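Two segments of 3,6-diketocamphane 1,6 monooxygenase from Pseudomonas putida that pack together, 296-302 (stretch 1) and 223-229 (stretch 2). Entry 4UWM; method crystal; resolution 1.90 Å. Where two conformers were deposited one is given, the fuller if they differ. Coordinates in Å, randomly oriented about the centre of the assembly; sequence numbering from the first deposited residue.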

ATOM      1  N   ASP A 296      32.687  -8.798  15.477  1.00 46.97           N
ATOM      2  CA  ASP A 296      33.841  -9.703  15.472  1.00 47.26           C
ATOM      3  C   ASP A 296      34.578  -9.735  14.138  1.00 49.17           C
ATOM      4  O   ASP A 296      35.806  -9.803  14.109  1.00 55.08           O
ATOM      5  CB  ASP A 296      33.416 -11.115  15.868  1.00 44.39           C
ATOM      6  CG  ASP A 296      33.110 -11.242  17.350  1.00 45.94           C
ATOM      7  OD1 ASP A 296      33.095 -10.224  18.069  1.00 52.61           O
ATOM      8  OD2 ASP A 296      32.873 -12.377  17.805  1.00 54.44           O
ATOM      9  N   GLY A 297      33.832  -9.690  13.038  1.00 40.81           N
ATOM     10  CA  GLY A 297      34.427  -9.585  11.710  1.00 34.69           C
ATOM     11  C   GLY A 297      35.213  -8.296  11.558  1.00 43.41           C
ATOM     12  O   GLY A 297      36.314  -8.293  11.000  1.00 42.78           O
ATOM     13  N   TYR A 298      34.648  -7.197  12.059  1.00 40.46           N
ATOM     14  CA  TYR A 298      35.323  -5.896  12.010  1.00 44.06           C
ATOM     15  C   TYR A 298      36.590  -5.899  12.881  1.00 43.94           C
ATOM     16  O   TYR A 298      37.612  -5.348  12.488  1.00 44.06           O
ATOM     17  CB  TYR A 298      34.407  -4.770  12.495  1.00 47.00           C
ATOM     18  CG  TYR A 298      33.058  -4.622  11.807  1.00 43.30           C
ATOM     19  CD1 TYR A 298      32.938  -4.654  10.413  1.00 39.68           C
ATOM     20  CD2 TYR A 298      31.902  -4.391  12.566  1.00 47.30           C
ATOM     21  CE1 TYR A 298      31.696  -4.492   9.804  1.00 42.71           C
ATOM     22  CE2 TYR A 298      30.663  -4.226  11.969  1.00 41.44           C
ATOM     23  CZ  TYR A 298      30.567  -4.281  10.594  1.00 42.07           C
ATOM     24  OH  TYR A 298      29.331  -4.114  10.025  1.00 43.85           O
ATOM     25  N   ALA A 299      36.489  -6.506  14.064  1.00 39.10           N
ATOM     26  CA  ALA A 299      37.596  -6.606  15.009  1.00 48.05           C
ATOM     27  C   ALA A 299      38.717  -7.473  14.440  1.00 54.87           C
ATOM     28  O   ALA A 299      39.888  -7.076  14.452  1.00 55.87           O
ATOM     29  CB  ALA A 299      37.109  -7.163  16.336  1.00 46.67           C
ATOM     30  N   LYS A 300      38.342  -8.643  13.922  1.00 50.28           N
ATOM     31  CA  LYS A 300      39.276  -9.533  13.243  1.00 50.94           C
ATOM     32  C   LYS A 300      40.013  -8.778  12.147  1.00 53.68           C
ATOM     33  O   LYS A 300      41.230  -8.872  12.043  1.00 57.11           O
ATOM     34  CB  LYS A 300      38.550 -10.746  12.651  1.00 58.85           C
ATOM     35  CG  LYS A 300      39.377 -12.026  12.647  1.00 63.05           C
ATOM     36  CD  LYS A 300      39.376 -12.713  11.287  1.00 61.51           C
ATOM     37  CE  LYS A 300      40.262 -11.963  10.299  1.00 65.11           C
ATOM     38  NZ  LYS A 300      40.594 -12.773   9.098  1.00 67.63           N
ATOM     39  N   ASP A 301      39.272  -8.008  11.352  1.00 53.22           N
ATOM     40  CA  ASP A 301      39.838  -7.268  10.220  1.00 50.75           C
ATOM     41  C   ASP A 301      40.897  -6.249  10.619  1.00 51.17           C
ATOM     42  O   ASP A 301      41.908  -6.118   9.938  1.00 55.97           O
ATOM     43  CB  ASP A 301      38.736  -6.569   9.414  1.00 55.46           C
ATOM     44  CG  ASP A 301      37.978  -7.521   8.497  1.00 56.65           C
ATOM     45  OD1 ASP A 301      38.447  -8.656   8.264  1.00 64.33           O
ATOM     46  OD2 ASP A 301      36.911  -7.128   7.993  1.00 54.87           O
ATOM     47  N   ALA A 302      40.656  -5.522  11.707  1.00 52.18           N
ATOM     48  CA  ALA A 302      41.549  -4.443  12.115  1.00 56.31           C
ATOM     49  C   ALA A 302      42.543  -4.890  13.195  1.00 57.66           C
ATOM     50  O   ALA A 302      43.372  -4.106  13.653  1.00 55.02           O
ATOM     51  CB  ALA A 302      40.748  -3.236  12.572  1.00 55.74           C
TER
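Stretch 2, residues 223-229: IFSGLDA

The two segments meet glycine to glycine: the CA atoms of Gly297 and Gly226 lie 4.5 Å apart, the closest approach of CA atoms between the two segments, and neither residue could carry a side chain here without crowding the other segment. A CB on Gly297 would fall 2.3 Å from Ser225 O, an outright clash, whereas Gly297 CA itself rests 3.7 Å from Ser225 O. A CB on Gly226 would be tight as well, 3.1 Å from Gly297 CA. Gly226 has a second reason to be glycine, since at its phi/psi of 128/158 a CB would also be jammed against the carbonyl oxygen of Ser225.

Stretch 1 is helical throughout, with backbone hydrogen bonds such as Lys300 N to Asp296 O (2.8 Å) and Asp301 N to Gly297 O (3.0 Å). Stretch 2 arrives in a different form. Phe224 is extended (-64/122), Ser225 turns the chain (-134/17), and Gly226 occupies the N-cap position, from which Leu227, Asp228 and Ala229 begin a helix that continues later in the chain. The segment thus lies on the helix first as a loop, across Gly297 and Tyr298, and then as a helical start beside Lys300 and Asp301.

At the loop end, Tyr298 is the principal partner. Its CA-to-CB bond points sideways, but with chi1 in the m well the ring reaches along stretch 2, and its hydroxyl donates a hydrogen bond to the backbone carbonyl of Phe224 (OH to O, 2.7 Å). This acceptor lies at the edge of the ring, near its plane, while Ser225 O sits over one face. Tyr298 CE1 comes within 3.5 Å of Ser225 C, and the same atom approaches CD2 of the Phe224 ring at 4.0 Å, adding an apolar contact to the polar one. The side chain of Ser225 starts away from stretch 1, so this residue packs chiefly through its backbone. A water joins the two backbones here, donating to Ser225 O at 2.7 Å and accepting from Tyr298 N at 3.0 Å.

At the helical end, Asp301 points toward stretch 2 and meets the new helix at its first turn. Its OD2 accepts a hydrogen bond from Leu227 N at 2.8 Å, with a nearly straight N-H...O angle of 163°, and so satisfies a backbone amide that has no carbonyl one turn earlier in a helix to bond to. The same OD2 lies 3.3 Å from Gly226 CA and 3.6 Å from Leu227 CG. The other carboxylate oxygen, Asp301 OD1, accepts a hydrogen bond from a second water at 2.8 Å, and this water in turn accepts from Asp228 N at 3.1 Å, extending the link to the next amide of the helix. Beyond it, Lys300 and Asp228 point toward each other's segments and form a salt bridge, NZ to OD2, at 2.9 Å. Together these contacts bury 345 Å², both sides summed.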

ATOM      1  N   ILE A 223      24.701  -7.284   3.954  1.00 27.30           N
ATOM      2  CA  ILE A 223      25.017  -6.210   4.889  0.75 32.85           C
ATOM      3  C   ILE A 223      26.498  -6.360   5.246  1.00 34.50           C
ATOM      4  O   ILE A 223      26.920  -7.417   5.708  1.00 37.09           O
ATOM      5  CB  ILE A 223      24.163  -6.283   6.175  0.75 34.81           C
ATOM      6  CG1 ILE A 223      22.665  -6.512   5.867  0.75 34.56           C
ATOM      7  CG2 ILE A 223      24.389  -5.047   7.040  0.75 41.94           C
ATOM      8  CD1 ILE A 223      21.929  -5.369   5.185  0.75 33.58           C
ATOM      9  N   PHE A 224      27.295  -5.317   5.017  1.00 34.20           N
ATOM     10  CA  PHE A 224      28.740  -5.460   5.255  1.00 36.21           C
ATOM     11  C   PHE A 224      29.029  -5.713   6.715  1.00 36.89           C
ATOM     12  O   PHE A 224      28.643  -4.916   7.575  1.00 32.17           O
ATOM     13  CB  PHE A 224      29.555  -4.267   4.776  1.00 37.42           C
ATOM     14  CG  PHE A 224      31.042  -4.451   4.958  1.00 40.39           C
ATOM     15  CD1 PHE A 224      31.740  -5.375   4.184  1.00 41.76           C
ATOM     16  CD2 PHE A 224      31.741  -3.707   5.901  1.00 43.20           C
ATOM     17  CE1 PHE A 224      33.110  -5.548   4.343  1.00 44.07           C
ATOM     18  CE2 PHE A 224      33.109  -3.879   6.071  1.00 45.59           C
ATOM     19  CZ  PHE A 224      33.794  -4.800   5.292  1.00 43.83           C
ATOM     20  N   SER A 225      29.694  -6.834   6.984  1.00 35.66           N
ATOM     21  CA  SER A 225      29.982  -7.254   8.349  1.00 34.05           C
ATOM     22  C   SER A 225      31.433  -7.719   8.534  1.00 33.25           C
ATOM     23  O   SER A 225      31.754  -8.364   9.530  1.00 38.76           O
ATOM     24  CB  SER A 225      28.988  -8.339   8.791  1.00 36.11           C
ATOM     25  OG  SER A 225      29.287  -9.585   8.194  1.00 37.67           O
ATOM     26  N   GLY A 226      32.299  -7.372   7.579  1.00 36.77           N
ATOM     27  CA  GLY A 226      33.700  -7.813   7.583  1.00 43.09           C
ATOM     28  C   GLY A 226      34.108  -8.462   6.266  1.00 51.04           C
ATOM     29  O   GLY A 226      33.252  -8.935   5.506  1.00 40.31           O
ATOM     30  N   LEU A 227      35.416  -8.490   5.998  1.00 48.88           N
ATOM     31  CA  LEU A 227      35.954  -8.986   4.723  1.00 46.09           C
ATOM     32  C   LEU A 227      35.685 -10.472   4.483  1.00 43.07           C
ATOM     33  O   LEU A 227      35.368 -10.878   3.364  1.00 38.45           O
ATOM     34  CB  LEU A 227      37.462  -8.719   4.622  1.00 56.69           C
ATOM     35  CG  LEU A 227      38.000  -7.283   4.598  1.00 62.38           C
ATOM     36  CD1 LEU A 227      39.521  -7.293   4.695  1.00 57.09           C
ATOM     37  CD2 LEU A 227      37.551  -6.546   3.345  1.00 58.17           C
ATOM     38  N   ASP A 228      35.815 -11.276   5.535  1.00 41.65           N
ATOM     39  CA  ASP A 228      35.657 -12.722   5.415  1.00 48.72           C
ATOM     40  C   ASP A 228      34.233 -13.098   5.022  1.00 48.45           C
ATOM     41  O   ASP A 228      34.031 -13.840   4.054  1.00 43.21           O
ATOM     42  CB  ASP A 228      36.073 -13.436   6.709  1.00 51.20           C
ATOM     43  CG  ASP A 228      37.571 -13.326   6.986  1.00 57.16           C
ATOM     44  OD1 ASP A 228      38.368 -13.236   6.023  1.00 55.66           O
ATOM     45  OD2 ASP A 228      37.948 -13.331   8.177  1.00 58.58           O
ATOM     46  N   ALA A 229      33.258 -12.566   5.763  1.00 47.40           N
ATOM     47  CA  ALA A 229      31.840 -12.810   5.475  1.00 40.36           C
ATOM     48  C   ALA A 229      31.481 -12.343   4.079  1.00 32.20           C
ATOM     49  O   ALA A 229      30.743 -13.031   3.378  1.00 41.53           O
ATOM     50  CB  ALA A 229      30.936 -12.153   6.517  1.00 32.71           C
TER
HETATM   51  O   HOH W   1      31.713  -7.776  12.205  1.00 34.19           O
HETATM   52  O   HOH W   2      36.498 -10.693   8.554  1.00 52.70           O